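Oxalate--CoA ligase (Arabidopsis thaliana, PDB 5IE2) belongs to the ANL superfamily of AMP-binding enzymes, built from a large AMP-binding portion and a smaller C-terminal domain, and is seen here with bound ATP. Local coordinates at residues His169-Thr174 against Ser498-Arg503; Thr244-Met249 against Thr277-Leu282; Arg286-Ser291 against Ala311-Glu316. One frame throughout, in Å; residues are numbered along the deposited sequence.

Contact 1: His169-Thr174 against Ser498-Arg503. With ATP (adenosine-5'-triphosphate), chain C.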
loop_
_atom_site.group_PDB
_atom_site.type_symbol
_atom_site.label_atom_id
_atom_site.label_comp_id
_atom_site.label_asym_id
_atom_site.label_seq_id
_atom_site.Cartn_x
_atom_site.Cartn_y
_atom_site.Cartn_z
ATOM N N HIS A 169 5.981 -8.423 -5.425
ATOM C CA HIS A 169 7.257 -7.806 -5.753
ATOM C C HIS A 169 7.229 -6.383 -5.239
ATOM O O HIS A 169 6.165 -5.795 -5.067
ATOM C CB HIS A 169 7.526 -7.816 -7.253
ATOM C CG HIS A 169 8.133 -9.090 -7.734
ATOM N ND1 HIS A 169 7.383 -10.208 -8.048
ATOM C CD2 HIS A 169 9.434 -9.449 -7.901
ATOM C CE1 HIS A 169 8.198 -11.188 -8.420
ATOM N NE2 HIS A 169 9.445 -10.752 -8.346
ATOM N N THR A 170 8.397 -5.840 -4.938
ATOM C CA THR A 170 8.479 -4.432 -4.541
ATOM C C THR A 170 8.223 -3.481 -5.733
ATOM O O THR A 170 8.308 -3.910 -6.882
ATOM C CB THR A 170 9.812 -4.135 -3.922
ATOM O OG1 THR A 170 10.853 -4.581 -4.803
ATOM C CG2 THR A 170 9.908 -4.865 -2.563
ATOM N N SER A 171 7.849 -2.224 -5.454
ATOM C CA SER A 171 7.420 -1.271 -6.492
ATOM C C SER A 171 8.489 -0.875 -7.553
ATOM O O SER A 171 8.136 -0.252 -8.551
ATOM C CB SER A 171 6.889 0.008 -5.823
ATOM O OG SER A 171 5.670 -0.239 -5.122
ATOM N N GLY A 172 9.766 -1.218 -7.358
ATOM C CA GLY A 172 10.780 -0.948 -8.373
ATOM C C GLY A 172 11.358 0.479 -8.338
ATOM O O GLY A 172 11.994 0.976 -9.297
ATOM N N THR A 173 11.175 1.138 -7.198
ATOM C CA THR A 173 11.582 2.520 -7.044
ATOM C C THR A 173 13.113 2.736 -7.093
ATOM O O THR A 173 13.594 3.598 -7.833
ATOM C CB THR A 173 11.013 3.084 -5.724
ATOM O OG1 THR A 173 9.582 2.882 -5.687
ATOM C CG2 THR A 173 11.350 4.594 -5.584
ATOM N N THR A 174 13.882 2.000 -6.300
ATOM C CA THR A 174 15.337 2.215 -6.286
ATOM C C THR A 174 16.095 0.992 -6.794
ATOM O O THR A 174 17.310 0.887 -6.614
ATOM C CB THR A 174 15.895 2.611 -4.875
ATOM O OG1 THR A 174 15.442 1.681 -3.883
ATOM C CG2 THR A 174 15.451 4.009 -4.488
ATOM N N SER A 498 0.512 2.038 -7.766
ATOM C CA SER A 498 0.365 2.364 -6.329
ATOM C C SER A 498 0.144 3.880 -6.057
ATOM O O SER A 498 -0.278 4.248 -4.955
ATOM C CB SER A 498 1.566 1.874 -5.485
ATOM O OG SER A 498 2.855 2.040 -6.055
ATOM N N GLY A 499 0.475 4.738 -7.032
ATOM C CA GLY A 499 0.335 6.173 -6.873
ATOM C C GLY A 499 1.600 6.899 -6.410
ATOM O O GLY A 499 1.511 8.018 -5.897
ATOM N N LYS A 500 2.777 6.300 -6.626
ATOM C CA LYS A 500 4.047 6.960 -6.269
ATOM C C LYS A 500 4.667 7.598 -7.470
ATOM O O LYS A 500 4.747 6.981 -8.530
ATOM C CB LYS A 500 5.110 5.989 -5.710
ATOM C CG LYS A 500 4.739 5.109 -4.546
ATOM C CD LYS A 500 5.888 4.069 -4.310
ATOM C CE LYS A 500 5.522 3.001 -3.250
ATOM N NZ LYS A 500 6.059 3.333 -1.855
ATOM N N ILE A 501 5.155 8.818 -7.323
ATOM C CA ILE A 501 5.935 9.408 -8.398
ATOM C C ILE A 501 7.345 8.898 -8.183
ATOM O O ILE A 501 7.877 9.113 -7.108
ATOM C CB ILE A 501 5.883 10.957 -8.333
ATOM C CG1 ILE A 501 4.426 11.464 -8.314
ATOM C CG2 ILE A 501 6.733 11.592 -9.446
ATOM C CD1 ILE A 501 4.289 12.939 -7.818
ATOM N N GLN A 502 7.974 8.236 -9.142
ATOM C CA GLN A 502 9.347 7.771 -8.880
ATOM C C GLN A 502 10.403 8.739 -9.389
ATOM O O GLN A 502 10.396 9.092 -10.567
ATOM C CB GLN A 502 9.610 6.359 -9.417
ATOM C CG GLN A 502 8.458 5.383 -9.196
ATOM C CD GLN A 502 8.869 3.931 -9.401
ATOM O OE1 GLN A 502 9.486 3.586 -10.412
ATOM N NE2 GLN A 502 8.530 3.077 -8.441
ATOM N N ARG A 503 11.295 9.175 -8.494
ATOM C CA ARG A 503 12.174 10.293 -8.807
ATOM C C ARG A 503 13.164 9.929 -9.905
ATOM O O ARG A 503 13.465 10.766 -10.741
ATOM C CB ARG A 503 12.989 10.750 -7.591
ATOM C CG ARG A 503 12.281 10.682 -6.281
ATOM C CD ARG A 503 13.144 11.239 -5.174
ATOM N NE ARG A 503 12.538 12.516 -4.946
ATOM C CZ ARG A 503 11.623 12.799 -4.033
ATOM N NH1 ARG A 503 11.274 11.935 -3.088
ATOM N NH2 ARG A 503 11.138 14.028 -4.034
HETATM P PG ATP C . 11.598 -0.931 -4.323
HETATM O O1G ATP C . 12.720 0.106 -4.395
HETATM O O2G ATP C . 11.539 -1.817 -5.516
HETATM O O3G ATP C . 11.662 -1.726 -3.021
HETATM P PB ATP C . 9.548 0.637 -3.031
HETATM O O1B ATP C . 8.763 1.855 -3.467
HETATM O O2B ATP C . 10.625 0.747 -2.012
HETATM O O3B ATP C . 10.165 -0.151 -4.331
HETATM P PA ATP C . 7.254 -0.316 -1.432
HETATM O O1A ATP C . 7.446 -1.477 -0.465
HETATM O O2A ATP C . 5.993 -0.196 -2.195
HETATM O O3A ATP C . 8.423 -0.442 -2.538
HETATM O "O5'" ATP C . 7.616 1.045 -0.670
HETATM C "C5'" ATP C . 8.155 1.108 0.674
HETATM C "C4'" ATP C . 8.976 2.408 0.746
HETATM O "O4'" ATP C . 8.079 3.533 0.677
HETATM C "C3'" ATP C . 9.624 2.605 2.081
HETATM O "O3'" ATP C . 10.843 1.868 2.138
HETATM C "C2'" ATP C . 9.854 4.101 2.130
HETATM O "O2'" ATP C . 10.958 4.434 1.274
HETATM C "C1'" ATP C . 8.625 4.602 1.427
HETATM N N9 ATP C . 7.577 5.063 2.369
HETATM C C8 ATP C . 6.534 4.379 2.857
HETATM N N7 ATP C . 5.800 5.198 3.673
HETATM C C5 ATP C . 6.410 6.428 3.656
HETATM C C6 ATP C . 6.144 7.745 4.279
HETATM N N6 ATP C . 5.024 7.925 5.055
HETATM N N1 ATP C . 7.014 8.741 3.990
HETATM C C2 ATP C . 8.086 8.561 3.183
HETATM N N3 ATP C . 8.397 7.382 2.585
HETATM C C4 ATP C . 7.571 6.318 2.802
#

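Contact 2: Thr244-Met249 against Thr277-Leu282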
loop_
_atom_site.group_PDB
_atom_site.type_symbol
_atom_site.label_atom_id
_atom_site.label_comp_id
_atom_site.label_asym_id
_atom_site.label_seq_id
_atom_site.Cartn_x
_atom_site.Cartn_y
_atom_site.Cartn_z
ATOM N N THR A 244 -17.144 9.381 -7.484
ATOM C CA THR A 244 -18.050 8.561 -6.682
ATOM C C THR A 244 -17.575 8.343 -5.248
ATOM O O THR A 244 -18.288 7.728 -4.468
ATOM C CB THR A 244 -18.271 7.177 -7.294
ATOM O OG1 THR A 244 -17.022 6.478 -7.355
ATOM C CG2 THR A 244 -18.891 7.311 -8.719
ATOM N N PHE A 245 -16.370 8.828 -4.929
ATOM C CA PHE A 245 -15.751 8.568 -3.605
ATOM C C PHE A 245 -16.645 8.991 -2.449
ATOM O O PHE A 245 -16.983 8.161 -1.588
ATOM C CB PHE A 245 -14.386 9.279 -3.507
ATOM C CG PHE A 245 -13.729 9.120 -2.163
ATOM C CD1 PHE A 245 -13.447 7.839 -1.692
ATOM C CD2 PHE A 245 -13.441 10.223 -1.364
ATOM C CE1 PHE A 245 -12.846 7.639 -0.440
ATOM C CE2 PHE A 245 -12.835 10.035 -0.087
ATOM C CZ PHE A 245 -12.550 8.742 0.363
ATOM N N TRP A 246 -17.009 10.282 -2.381
ATOM C CA TRP A 246 -17.761 10.742 -1.236
ATOM C C TRP A 246 -19.186 10.212 -1.244
ATOM O O TRP A 246 -19.692 9.913 -0.178
ATOM C CB TRP A 246 -17.764 12.273 -1.128
ATOM C CG TRP A 246 -16.382 12.783 -0.637
ATOM C CD1 TRP A 246 -15.489 13.524 -1.350
ATOM C CD2 TRP A 246 -15.783 12.548 0.644
ATOM N NE1 TRP A 246 -14.360 13.775 -0.599
ATOM C CE2 TRP A 246 -14.512 13.176 0.631
ATOM C CE3 TRP A 246 -16.201 11.880 1.803
ATOM C CZ2 TRP A 246 -13.660 13.168 1.740
ATOM C CZ3 TRP A 246 -15.345 11.847 2.909
ATOM C CH2 TRP A 246 -14.087 12.500 2.872
ATOM N N PRO A 247 -19.822 10.098 -2.428
ATOM C CA PRO A 247 -21.138 9.419 -2.358
ATOM C C PRO A 247 -21.090 8.005 -1.763
ATOM O O PRO A 247 -22.000 7.636 -0.996
ATOM C CB PRO A 247 -21.582 9.398 -3.812
ATOM C CG PRO A 247 -21.032 10.704 -4.350
ATOM C CD PRO A 247 -19.655 10.806 -3.722
ATOM N N ASP A 248 -20.057 7.235 -2.113
ATOM C CA ASP A 248 -19.876 5.903 -1.518
ATOM C C ASP A 248 -19.562 5.972 -0.028
ATOM O O ASP A 248 -20.081 5.157 0.749
ATOM C CB ASP A 248 -18.775 5.125 -2.235
ATOM C CG ASP A 248 -19.236 4.527 -3.580
ATOM O OD1 ASP A 248 -20.470 4.508 -3.838
ATOM O OD2 ASP A 248 -18.364 4.084 -4.370
ATOM N N MET A 249 -18.704 6.913 0.364
ATOM C CA MET A 249 -18.341 7.044 1.778
ATOM C C MET A 249 -19.594 7.362 2.592
ATOM O O MET A 249 -19.742 6.881 3.718
ATOM C CB MET A 249 -17.299 8.146 1.993
ATOM C CG MET A 249 -15.913 7.839 1.386
ATOM S SD MET A 249 -14.910 6.716 2.453
ATOM C CE MET A 249 -14.449 7.861 3.806
ATOM N N THR A 277 -22.082 19.117 -0.466
ATOM C CA THR A 277 -22.883 19.974 0.397
ATOM C C THR A 277 -22.687 19.559 1.854
ATOM O O THR A 277 -22.653 20.415 2.739
ATOM C CB THR A 277 -24.378 19.950 0.013
ATOM O OG1 THR A 277 -24.848 18.598 -0.033
ATOM C CG2 THR A 277 -24.575 20.573 -1.347
ATOM N N GLU A 278 -22.499 18.263 2.114
ATOM C CA GLU A 278 -22.040 17.854 3.449
ATOM C C GLU A 278 -21.132 16.604 3.400
ATOM O O GLU A 278 -21.314 15.720 2.569
ATOM C CB GLU A 278 -23.207 17.583 4.399
ATOM C CG GLU A 278 -24.042 16.383 4.047
ATOM C CD GLU A 278 -25.184 16.183 5.032
ATOM O OE1 GLU A 278 -26.041 15.306 4.794
ATOM O OE2 GLU A 278 -25.177 16.858 6.086
ATOM N N TYR A 279 -20.176 16.543 4.321
ATOM C CA TYR A 279 -19.241 15.409 4.411
ATOM C C TYR A 279 -19.539 14.580 5.622
ATOM O O TYR A 279 -19.987 15.111 6.626
ATOM C CB TYR A 279 -17.789 15.902 4.480
ATOM C CG TYR A 279 -17.331 16.462 3.183
ATOM C CD1 TYR A 279 -16.968 15.623 2.146
ATOM C CD2 TYR A 279 -17.275 17.859 2.974
ATOM C CE1 TYR A 279 -16.567 16.125 0.923
ATOM C CE2 TYR A 279 -16.874 18.381 1.769
ATOM C CZ TYR A 279 -16.530 17.528 0.732
ATOM O OH TYR A 279 -16.142 18.070 -0.491
ATOM N N PRO A 280 -19.261 13.274 5.555
ATOM C CA PRO A 280 -19.431 12.476 6.767
ATOM C C PRO A 280 -18.360 12.836 7.807
ATOM O O PRO A 280 -17.288 13.330 7.435
ATOM C CB PRO A 280 -19.280 11.044 6.275
ATOM C CG PRO A 280 -18.449 11.160 5.023
ATOM C CD PRO A 280 -18.811 12.498 4.398
ATOM N N LYS A 281 -18.664 12.650 9.092
ATOM C CA LYS A 281 -17.678 12.864 10.156
ATOM C C LYS A 281 -16.822 11.625 10.315
ATOM O O LYS A 281 -17.287 10.653 10.871
ATOM C CB LYS A 281 -18.344 13.157 11.510
ATOM C CG LYS A 281 -17.953 14.483 12.158
ATOM C CD LYS A 281 -19.141 15.107 12.980
ATOM C CE LYS A 281 -18.671 15.908 14.221
ATOM N NZ LYS A 281 -19.759 16.677 14.931
ATOM N N LEU A 282 -15.576 11.661 9.869
ATOM C CA LEU A 282 -14.717 10.452 9.962
ATOM C C LEU A 282 -13.948 10.455 11.286
ATOM O O LEU A 282 -13.637 11.525 11.833
ATOM C CB LEU A 282 -13.739 10.442 8.797
ATOM C CG LEU A 282 -14.385 10.502 7.437
ATOM C CD1 LEU A 282 -13.302 10.542 6.298
ATOM C CD2 LEU A 282 -15.366 9.310 7.233
#

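Contact 3: Arg286-Ser291 against Ala311-Glu316. With ATP (adenosine-5'-triphosphate), chain C; ACY (acetic acid), chain E.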
loop_
_atom_site.group_PDB
_atom_site.type_symbol
_atom_site.label_atom_id
_atom_site.label_comp_id
_atom_site.label_asym_id
_atom_site.label_seq_id
_atom_site.Cartn_x
_atom_site.Cartn_y
_atom_site.Cartn_z
ATOM N N ARG A 286 -6.160 8.385 6.877
ATOM C CA ARG A 286 -4.802 7.880 6.947
ATOM C C ARG A 286 -4.025 8.121 5.647
ATOM O O ARG A 286 -4.607 8.077 4.545
ATOM C CB ARG A 286 -4.864 6.379 7.298
ATOM C CG ARG A 286 -3.459 5.713 7.429
ATOM C CD ARG A 286 -3.703 4.234 7.757
ATOM N NE ARG A 286 -2.437 3.512 7.960
ATOM C CZ ARG A 286 -1.849 2.708 7.070
ATOM N NH1 ARG A 286 -2.347 2.510 5.834
ATOM N NH2 ARG A 286 -0.722 2.088 7.424
ATOM N N SER A 287 -2.700 8.377 5.781
ATOM C CA SER A 287 -1.842 8.492 4.617
ATOM C C SER A 287 -0.621 7.594 4.805
ATOM O O SER A 287 -0.170 7.469 5.911
ATOM C CB SER A 287 -1.410 9.970 4.427
ATOM O OG SER A 287 -0.592 10.146 3.256
ATOM N N CYS A 288 -0.147 6.933 3.755
ATOM C CA CYS A 288 1.028 6.045 3.875
ATOM C C CYS A 288 1.667 5.918 2.504
ATOM O O CYS A 288 1.068 6.387 1.510
ATOM C CB CYS A 288 0.592 4.669 4.470
ATOM S SG CYS A 288 1.969 3.637 4.967
ATOM N N SER A 289 2.874 5.336 2.452
ATOM C CA SER A 289 3.584 4.836 1.236
ATOM C C SER A 289 4.531 5.849 0.597
ATOM O O SER A 289 5.430 5.438 -0.133
ATOM C CB SER A 289 2.648 4.334 0.112
ATOM O OG SER A 289 1.718 3.348 0.601
ATOM N N ALA A 290 4.306 7.147 0.835
ATOM C CA ALA A 290 5.202 8.197 0.343
ATOM C C ALA A 290 5.005 9.360 1.284
ATOM O O ALA A 290 3.931 9.420 1.906
ATOM C CB ALA A 290 4.834 8.605 -1.122
ATOM N N SER A 291 5.949 10.302 1.379
ATOM C CA SER A 291 5.804 11.333 2.426
ATOM C C SER A 291 4.618 12.219 2.169
ATOM O O SER A 291 4.352 12.638 1.010
ATOM C CB SER A 291 7.062 12.190 2.607
ATOM O OG SER A 291 7.365 12.802 1.396
ATOM N N ALA A 311 1.387 7.184 8.316
ATOM C CA ALA A 311 2.064 5.938 8.680
ATOM C C ALA A 311 3.228 5.695 7.702
ATOM O O ALA A 311 3.251 6.274 6.617
ATOM C CB ALA A 311 1.104 4.755 8.615
ATOM N N TYR A 312 4.125 4.788 8.081
ATOM C CA TYR A 312 5.286 4.371 7.289
ATOM C C TYR A 312 5.213 2.846 7.124
ATOM O O TYR A 312 4.935 2.132 8.084
ATOM C CB TYR A 312 6.555 4.816 8.019
ATOM C CG TYR A 312 7.887 4.171 7.631
ATOM C CD1 TYR A 312 8.353 4.206 6.313
ATOM C CD2 TYR A 312 8.725 3.678 8.619
ATOM C CE1 TYR A 312 9.645 3.674 5.964
ATOM C CE2 TYR A 312 9.993 3.177 8.303
ATOM C CZ TYR A 312 10.431 3.157 6.992
ATOM O OH TYR A 312 11.668 2.626 6.714
ATOM N N ALA A 313 5.374 2.375 5.893
ATOM C CA ALA A 313 5.115 0.968 5.583
ATOM C C ALA A 313 5.920 0.484 4.391
ATOM O O ALA A 313 6.383 1.284 3.630
ATOM C CB ALA A 313 3.613 0.743 5.293
ATOM N N MET A 314 6.101 -0.831 4.259
ATOM C CA MET A 314 6.791 -1.352 3.078
ATOM C C MET A 314 6.398 -2.799 2.867
ATOM O O MET A 314 5.924 -3.484 3.781
ATOM C CB MET A 314 8.325 -1.187 3.233
ATOM C CG MET A 314 8.969 -2.116 4.291
ATOM S SD MET A 314 10.687 -1.592 4.598
ATOM C CE MET A 314 11.453 -1.561 2.965
ATOM N N THR A 315 6.571 -3.278 1.640
ATOM C CA THR A 315 6.143 -4.619 1.310
ATOM C C THR A 315 6.823 -5.650 2.229
ATOM O O THR A 315 6.189 -6.591 2.638
ATOM C CB THR A 315 6.492 -4.947 -0.178
ATOM O OG1 THR A 315 5.854 -3.989 -1.018
ATOM C CG2 THR A 315 5.991 -6.319 -0.569
ATOM N N GLU A 316 8.109 -5.469 2.492
ATOM C CA GLU A 316 8.862 -6.445 3.314
ATOM C C GLU A 316 8.425 -6.542 4.783
ATOM O O GLU A 316 8.753 -7.517 5.484
ATOM C CB GLU A 316 10.361 -6.106 3.302
ATOM C CG GLU A 316 11.067 -6.331 1.991
ATOM C CD GLU A 316 11.094 -5.039 1.130
ATOM O OE1 GLU A 316 10.129 -4.249 1.199
ATOM O OE2 GLU A 316 12.105 -4.837 0.408
HETATM P PG ATP C . 11.598 -0.931 -4.323
HETATM O O1G ATP C . 12.720 0.106 -4.395
HETATM O O2G ATP C . 11.539 -1.817 -5.516
HETATM O O3G ATP C . 11.662 -1.726 -3.021
HETATM P PB ATP C . 9.548 0.637 -3.031
HETATM O O1B ATP C . 8.763 1.855 -3.467
HETATM O O2B ATP C . 10.625 0.747 -2.012
HETATM O O3B ATP C . 10.165 -0.151 -4.331
HETATM P PA ATP C . 7.254 -0.316 -1.432
HETATM O O1A ATP C . 7.446 -1.477 -0.465
HETATM O O2A ATP C . 5.993 -0.196 -2.195
HETATM O O3A ATP C . 8.423 -0.442 -2.538
HETATM O "O5'" ATP C . 7.616 1.045 -0.670
HETATM C "C5'" ATP C . 8.155 1.108 0.674
HETATM C "C4'" ATP C . 8.976 2.408 0.746
HETATM O "O4'" ATP C . 8.079 3.533 0.677
HETATM C "C3'" ATP C . 9.624 2.605 2.081
HETATM O "O3'" ATP C . 10.843 1.868 2.138
HETATM C "C2'" ATP C . 9.854 4.101 2.130
HETATM O "O2'" ATP C . 10.958 4.434 1.274
HETATM C "C1'" ATP C . 8.625 4.602 1.427
HETATM N N9 ATP C . 7.577 5.063 2.369
HETATM C C8 ATP C . 6.534 4.379 2.857
HETATM N N7 ATP C . 5.800 5.198 3.673
HETATM C C5 ATP C . 6.410 6.428 3.656
HETATM C C6 ATP C . 6.144 7.745 4.279
HETATM N N6 ATP C . 5.024 7.925 5.055
HETATM N N1 ATP C . 7.014 8.741 3.990
HETATM C C2 ATP C . 8.086 8.561 3.183
HETATM N N3 ATP C . 8.397 7.382 2.585
HETATM C C4 ATP C . 7.571 6.318 2.802
HETATM C C ACY E . 3.318 0.562 1.741
HETATM O O ACY E . 2.421 1.457 1.953
HETATM O OXT ACY E . 3.369 -0.553 2.340
HETATM C CH3 ACY E . 4.415 0.872 0.757
#

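Contact 1: His169-Thr174 against Ser498-Arg503
Lys500 threads from the C-terminal part of the chain into the angle between the phosphates and sugar of ATP, and its course explains most of this contact. Its CB is aimed at the 169-174 loop, and the chain then runs nearly straight through CG, with CD of Lys500 lying 3.7 Å from ATP O1B. Lys500 CE comes next, 3.7 Å from Ser171 OG and 3.4 Å from ATP O2A, so that the aliphatic stem is lined by oxygens. A bend at the last torsion (chi4 -97°) turns Lys500 NZ toward the sugar, where it donates to ATP O5' at 3.0 Å; NZ also donates to the carbonyl O of Ser289. A positive amine here would be expected to offset phosphate charge. The loop supplies its own donors: Ser171 OG reaches ATP O2A at 2.9 Å, Thr173 OG1 reaches ATP O1B at 2.6 Å, and Gly172 N meets ATP O2G at 2.6 Å, while Thr174 N points almost straight at ATP O1G (173°). Directly between the segments there is one hydrogen bond, and it is weak: the side chain of Gln502 crosses that of Thr173 obliquely and sends NE2 to Ser171 O at 3.4 Å. The arrangement is that of the Ser/Thr/Gly-rich phosphate-binding loop of ANL enzymes, met by the lysine characteristic of their C-terminal domain.

Contact 2: Thr244-Met249 against Thr277-Leu282
Aromatic stacking carries the centre of this packing. Tyr279 presents its edge to a face of Trp246 in a T-shaped pair, the ring of Tyr279 and the five-membered ring of Trp246 having centroids 4.7 Å apart and planes at 74°. CD1 of Tyr279 sits over the middle of the indole, and Tyr279 CE1 comes within 3.6 Å of Trp246 CE2. Phe245 CE2 covers the opposite indole face, leaving Trp246 sandwiched between two rings. Aliphatic contacts extend the surface along the benzo half of the indole: Pro280 CD lies 3.7 Å from Trp246 CE3, and Leu282 CD1 abuts the edge at Trp246 CH2, 4.0 Å away. Met249, one helical turn on, folds back at chi2 (-80°) and chi3 (-73°), which brings its CE to 3.8 Å from Leu282 CD2. Hydrogen bonding plays no part between the two segments; the phenol of Tyr279 instead finds His271 ND1 and Glu276 N. Phe304 meets both Trp246 and Tyr279, enlarging the aromatic cluster. What results is apolar helix-to-loop packing at the margin of an alpha/beta domain: helix 242-251 lies against the loop that leads from helix 261-273 into strand 284-287, within a beta-alpha-beta crossover from strand 256-259.

Contact 3: Arg286-Ser291 against Ala311-Glu316
The adenine and alpha-phosphate side of the ATP pocket rests on two neighbouring parallel strands and the turns after them. Ala311 N donates to Ser287 O at 2.9 Å (164°), nearly along the C=O axis. Ala311 O serves twice: it accepts ATP N6 at 2.9 Å and a CH...O contact from Cys288 CA at 3.5 Å. With SG anti to its backbone N, Cys288 packs its sulphur 3.3 Å from Ala313 CB, a tight fit. Extended Arg286 brings NH2 to 3.4 Å from Ala311 CB, with Cys288 CB over one face of its guanidinium, toward the rim; Tyr198 OH bonds Arg286 NE, and Thr258 OG1 and His319 NE2 bond NH1. The strands form a beta-alpha-beta unit, 284-287 and 308-314 joined by helix 294-304, and the second ends within the Tyr-Ala-Met-Thr-Glu sequence, resembling the Tyr-Gly-x-Thr-Glu motif of ANL enzymes. There the ring edge of Tyr312 meets the ribose, ATP C2' lying in plane, and its hydroxyl bonds Asp394. Beyond it, Thr315 N donates to ATP O1A at 2.9 Å (168°). Near Cys288 and Ala313, an acetic acid, probably from the crystallisation liquor, receives at its O a very short 2.4 Å bond from Ser289 OG.

Overall arrangement
From the N terminus, strand 164-169 delivers the first half of contact 1, which stays unmatched for more than three hundred residues. Within that span contact 2 opens on helix 242-251 and closes at 277-282; then, a few residues on, contact 3 begins with 286-291 and is completed at 311-316. Contacts 2 and 3 thus follow in series, both enclosed by contact 1, and none cross. Segment 498-503 finally returns the C-terminal domain to the ATP. Contacts 1 and 3, centres about 12 Å apart, share the nucleotide and meet through Lys500 and Ser289, whereas contact 2, about 24 Å from contact 3 centre to centre, packs helix 242-251 on the loop that leads into strand 284-287, where contact 3 begins.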